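Local coordinates for glyoxalase family protein (Listeria monocytogenes, PDB 2P7Q) that confers resistance to the antibiotic fosfomycin, most probably by catalysing its hydration at a manganese(II) centre, at residues K45-A50 with I54-G59; Q23-A28 with K87-E92. The protein carries 1 engineered substitution. All blocks are in the same frame, centred on the assembly; numbering follows the deposited sequence.

Overall arrangement
Contact 1 pairs strands 44-49 and 52-58 by one ligand pocket; contact 2 joins the C-terminal part of helix 15-26 to the loop after helix 79-87. Their centres lie 15 Å apart, and along the chain the hairpin is nested inside the loop that contact 2 closes. They meet in space: I49 CG1 packs on A28 CB at 3.7 Å, and I49 CD1 reaches F26 CB at 3.8 Å. On the pocket side of the hairpin, the C55 side chain comes within about 4 Å of the bound dihydroxypropylphosphonic acid (nearest atoms). Each pocket draws on both subunits; contact 2 is nearer the other site, where this chain supplies E118, its side chain about 10 Å from that of I25.

Contact 1: residues K45-A50 with I54-G59; sequences KFFLIA and ICIMEG
C55 drives its thiol over one face of the F46 ring, where the sulfur sits above the ring but off its centre. SG stands 3.8 Å from the centroid of the F46 ring. The line between them leans 31° from the ring normal, toward the rim. There C55 SG touches F46 CD2 at 3.3 Å. W53 meets the same phenyl edge-to-face. This closeness fits a non-hydrogen-bonded pair, with the CA atoms of F46 and C55 4.5 Å apart.

On the other face the F47 ring and the isoleucines make the relief. The ring turns its CD1 edge toward I54, with I54 O lying in its plane, while F47 CE1, next to CD1 on the ring, touches I56 CG1 at 3.7 Å; the F47 and I56 side chains cross at about a right angle. I54 CG1, placed beside its own backbone N (chi1 -48°), forms the next bump, and I49 CD1 settles against it at 3.7 Å.

Behind these contacts is an antiparallel beta hairpin in the mixed sheet of a vicinal oxygen chelate (glyoxalase) fold. K45 with I56 and F47 with I54 are its hydrogen-bonded pairs; the bond from F47 N to I54 O, 2.7 Å long, is nearly straight at 167°. L15 and L22 of helix 15-26 lie against I56, carrying the apolar face into the packing under the sheet. Strand 4-12 continues the sheet beyond 52-58, and on the opposite face from I56 both C55 and M57 touch the bound dihydroxypropylphosphonic acid.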
# COMPACT_ATOMS: atom_id res chain seq x y z
N LYS A 45 1.35 6.25 15.71
CA LYS A 45 2.69 5.67 15.81
C LYS A 45 3.28 5.38 14.42
O LYS A 45 2.56 5.10 13.46
CB LYS A 45 2.63 4.39 16.65
CG LYS A 45 2.22 4.64 18.09
CD LYS A 45 2.11 3.35 18.88
CE LYS A 45 1.90 3.64 20.38
NZ LYS A 45 1.71 2.41 21.22
N PHE A 46 4.60 5.48 14.33
CA PHE A 46 5.32 5.24 13.10
C PHE A 46 6.23 4.03 13.28
O PHE A 46 6.91 3.91 14.30
CB PHE A 46 6.21 6.44 12.74
CG PHE A 46 5.46 7.73 12.55
CD1 PHE A 46 6.16 8.93 12.45
CD2 PHE A 46 4.07 7.75 12.45
CE1 PHE A 46 5.49 10.14 12.25
CE2 PHE A 46 3.38 8.96 12.26
CZ PHE A 46 4.09 10.15 12.16
N PHE A 47 6.27 3.15 12.30
CA PHE A 47 7.15 1.99 12.40
C PHE A 47 7.97 1.81 11.13
O PHE A 47 7.68 2.39 10.08
CB PHE A 47 6.35 0.71 12.66
CG PHE A 47 5.34 0.83 13.75
CD1 PHE A 47 4.16 1.54 13.56
CD2 PHE A 47 5.55 0.20 14.98
CE1 PHE A 47 3.20 1.63 14.55
CE2 PHE A 47 4.59 0.27 15.99
CZ PHE A 47 3.41 1.00 15.78
N LEU A 48 9.03 1.01 11.24
CA LEU A 48 9.86 0.67 10.09
C LEU A 48 9.65 -0.82 9.91
O LEU A 48 9.88 -1.60 10.84
CB LEU A 48 11.34 0.93 10.36
CG LEU A 48 11.83 2.37 10.34
CD1 LEU A 48 13.32 2.37 10.63
CD2 LEU A 48 11.55 3.00 8.97
N ILE A 49 9.17 -1.20 8.73
CA ILE A 49 8.95 -2.60 8.43
C ILE A 49 9.74 -2.88 7.17
O ILE A 49 9.32 -2.50 6.07
CB ILE A 49 7.47 -2.91 8.19
CG1 ILE A 49 6.66 -2.66 9.47
CG2 ILE A 49 7.30 -4.36 7.76
CD1 ILE A 49 5.22 -3.14 9.38
N ALA A 50 10.89 -3.54 7.32
CA ALA A 50 11.75 -3.87 6.20
C ALA A 50 11.91 -2.65 5.30
O ALA A 50 11.55 -2.67 4.13
CB ALA A 50 11.15 -5.02 5.41
N ILE A 54 5.80 2.79 7.91
CA ILE A 54 4.36 2.58 8.13
C ILE A 54 3.83 3.46 9.25
O ILE A 54 4.41 3.53 10.32
CB ILE A 54 4.05 1.12 8.55
CG1 ILE A 54 4.77 0.14 7.62
CG2 ILE A 54 2.55 0.87 8.50
CD1 ILE A 54 4.31 0.23 6.19
N CYS A 55 2.71 4.13 8.99
CA CYS A 55 2.09 5.00 9.98
C CYS A 55 0.72 4.48 10.38
O CYS A 55 -0.07 4.09 9.54
CB CYS A 55 1.95 6.41 9.45
SG CYS A 55 3.51 7.25 9.20
N ILE A 56 0.45 4.49 11.68
CA ILE A 56 -0.82 4.03 12.22
C ILE A 56 -1.46 5.18 13.00
O ILE A 56 -0.83 5.77 13.88
CB ILE A 56 -0.61 2.81 13.15
CG1 ILE A 56 0.14 1.71 12.40
CG2 ILE A 56 -1.94 2.28 13.62
CD1 ILE A 56 -0.62 1.12 11.20
N MET A 57 -2.70 5.51 12.66
CA MET A 57 -3.45 6.57 13.31
C MET A 57 -4.75 6.01 13.84
O MET A 57 -5.35 5.14 13.21
CB MET A 57 -3.77 7.69 12.32
CG MET A 57 -2.62 8.60 11.99
SD MET A 57 -3.20 9.95 10.95
CE MET A 57 -4.16 10.89 12.11
N GLU A 58 -5.20 6.51 14.98
CA GLU A 58 -6.44 6.02 15.57
C GLU A 58 -7.60 6.88 15.08
O GLU A 58 -7.50 8.11 15.05
CB GLU A 58 -6.33 6.05 17.11
CG GLU A 58 -7.33 5.13 17.84
CD GLU A 58 -6.98 4.91 19.33
OE1 GLU A 58 -6.88 5.90 20.08
OE2 GLU A 58 -6.80 3.74 19.73
N GLY A 59 -8.67 6.23 14.67
CA GLY A 59 -9.84 6.94 14.18
C GLY A 59 -11.01 6.00 14.08
O GLY A 59 -10.85 4.79 14.22

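Contact 2: residues Q23-A28 with K87-E92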
# COMPACT_ATOMS: atom_id res chain seq x y z
N GLN A 23 4.18 -5.52 15.53
CA GLN A 23 5.45 -5.91 16.12
C GLN A 23 5.60 -7.42 16.18
O GLN A 23 6.69 -7.96 15.98
CB GLN A 23 5.58 -5.31 17.51
CG GLN A 23 5.30 -3.82 17.53
CD GLN A 23 5.34 -3.23 18.92
OE1 GLN A 23 4.87 -3.84 19.88
NE2 GLN A 23 5.89 -2.02 19.04
N ASN A 24 4.50 -8.13 16.43
CA ASN A 24 4.58 -9.59 16.51
C ASN A 24 4.84 -10.22 15.15
O ASN A 24 5.81 -10.94 14.96
CB ASN A 24 3.29 -10.19 17.09
CG ASN A 24 3.21 -10.08 18.61
OD1 ASN A 24 4.19 -9.76 19.27
ND2 ASN A 24 2.04 -10.35 19.15
N ILE A 25 3.96 -9.93 14.20
CA ILE A 25 4.07 -10.49 12.86
C ILE A 25 5.21 -9.94 12.00
O ILE A 25 6.04 -10.70 11.51
CB ILE A 25 2.74 -10.30 12.11
CG1 ILE A 25 1.62 -10.96 12.92
CG2 ILE A 25 2.82 -10.92 10.73
CD1 ILE A 25 0.25 -10.84 12.31
N PHE A 26 5.24 -8.62 11.82
CA PHE A 26 6.26 -8.00 10.98
C PHE A 26 7.53 -7.53 11.66
O PHE A 26 8.34 -6.86 11.03
CB PHE A 26 5.65 -6.82 10.24
CG PHE A 26 4.37 -7.13 9.53
CD1 PHE A 26 3.15 -7.00 10.18
CD2 PHE A 26 4.37 -7.54 8.20
CE1 PHE A 26 1.94 -7.26 9.52
CE2 PHE A 26 3.17 -7.81 7.54
CZ PHE A 26 1.96 -7.67 8.20
N ASN A 27 7.74 -7.87 12.93
CA ASN A 27 8.95 -7.42 13.62
C ASN A 27 9.04 -5.91 13.43
O ASN A 27 10.14 -5.36 13.30
CB ASN A 27 10.20 -8.09 13.02
CG ASN A 27 10.29 -9.59 13.32
OD1 ASN A 27 9.38 -10.36 13.03
ND2 ASN A 27 11.41 -10.00 13.90
N ALA A 28 7.90 -5.23 13.41
CA ALA A 28 7.87 -3.78 13.20
C ALA A 28 8.62 -3.00 14.27
O ALA A 28 8.42 -3.20 15.46
CB ALA A 28 6.43 -3.29 13.11
N LYS A 87 -1.24 -17.95 12.50
CA LYS A 87 -2.19 -18.87 13.11
C LYS A 87 -2.13 -18.77 14.65
O LYS A 87 -3.16 -18.75 15.33
CB LYS A 87 -1.88 -20.30 12.66
CG LYS A 87 -2.93 -21.33 13.05
CD LYS A 87 -2.47 -22.76 12.75
CE LYS A 87 -2.20 -22.98 11.26
NZ LYS A 87 -1.75 -24.39 10.95
N ALA A 88 -0.92 -18.70 15.19
CA ALA A 88 -0.72 -18.63 16.62
C ALA A 88 -1.30 -17.38 17.28
O ALA A 88 -1.37 -17.31 18.50
CB ALA A 88 0.75 -18.74 16.95
N LEU A 89 -1.69 -16.39 16.48
CA LEU A 89 -2.25 -15.17 17.03
C LEU A 89 -3.73 -15.10 16.68
O LEU A 89 -4.38 -14.08 16.87
CB LEU A 89 -1.50 -13.94 16.49
CG LEU A 89 -0.03 -13.82 16.91
CD1 LEU A 89 0.63 -12.63 16.25
CD2 LEU A 89 0.07 -13.69 18.42
N GLY A 90 -4.26 -16.21 16.17
CA GLY A 90 -5.66 -16.27 15.80
C GLY A 90 -6.15 -15.22 14.82
O GLY A 90 -7.33 -14.87 14.82
N VAL A 91 -5.27 -14.68 13.97
CA VAL A 91 -5.76 -13.69 13.02
C VAL A 91 -6.33 -14.44 11.82
O VAL A 91 -5.84 -15.52 11.46
CB VAL A 91 -4.66 -12.69 12.56
CG1 VAL A 91 -3.84 -12.21 13.75
CG2 VAL A 91 -3.78 -13.31 11.51
N GLU A 92 -7.38 -13.90 11.22
CA GLU A 92 -8.02 -14.53 10.08
C GLU A 92 -7.10 -14.62 8.86
O GLU A 92 -6.45 -13.65 8.51
CB GLU A 92 -9.29 -13.75 9.72
CG GLU A 92 -10.08 -14.35 8.59
CD GLU A 92 -11.22 -13.45 8.14
OE1 GLU A 92 -11.87 -13.78 7.12
OE2 GLU A 92 -11.44 -12.41 8.81
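L89 pushes its CD1 methyl against the side of helix 15-26 near its C-terminal end, touching N24 and I25. The knob is offered by a type I beta turn, K87 to G90, which starts on the last residue of helix 79-87 and is closed by G90 N bonding to K87 O at 2.9 Å. The bond from CA to CB of L89 points to helix 15-26, and chi1 of -65° sets CG beside the backbone N, with CD1 at the contact.

The buried, inner side belongs to I25. Its side chain runs antiparallel to that of L89 and approaches L89 CD1 with its CG1 at 3.9 Å; it also rests on I86, which V91 touches as well. R85 fastens the helix end from the same neighbouring helix, its NH2 bonding to N24 O and to N27 OD1.

On the solvent side N24 and L89 are both exposed, even though their approach is slightly shorter, N24 CB meeting L89 CD1 at 3.7 Å. The two segments share no polar bond, and N24 comes in mainly through its CB. Its carboxamide adds little more than a grazing approach, with N24 ND2 lying 3.9 Å from both L89 CD1 and L89 CD2.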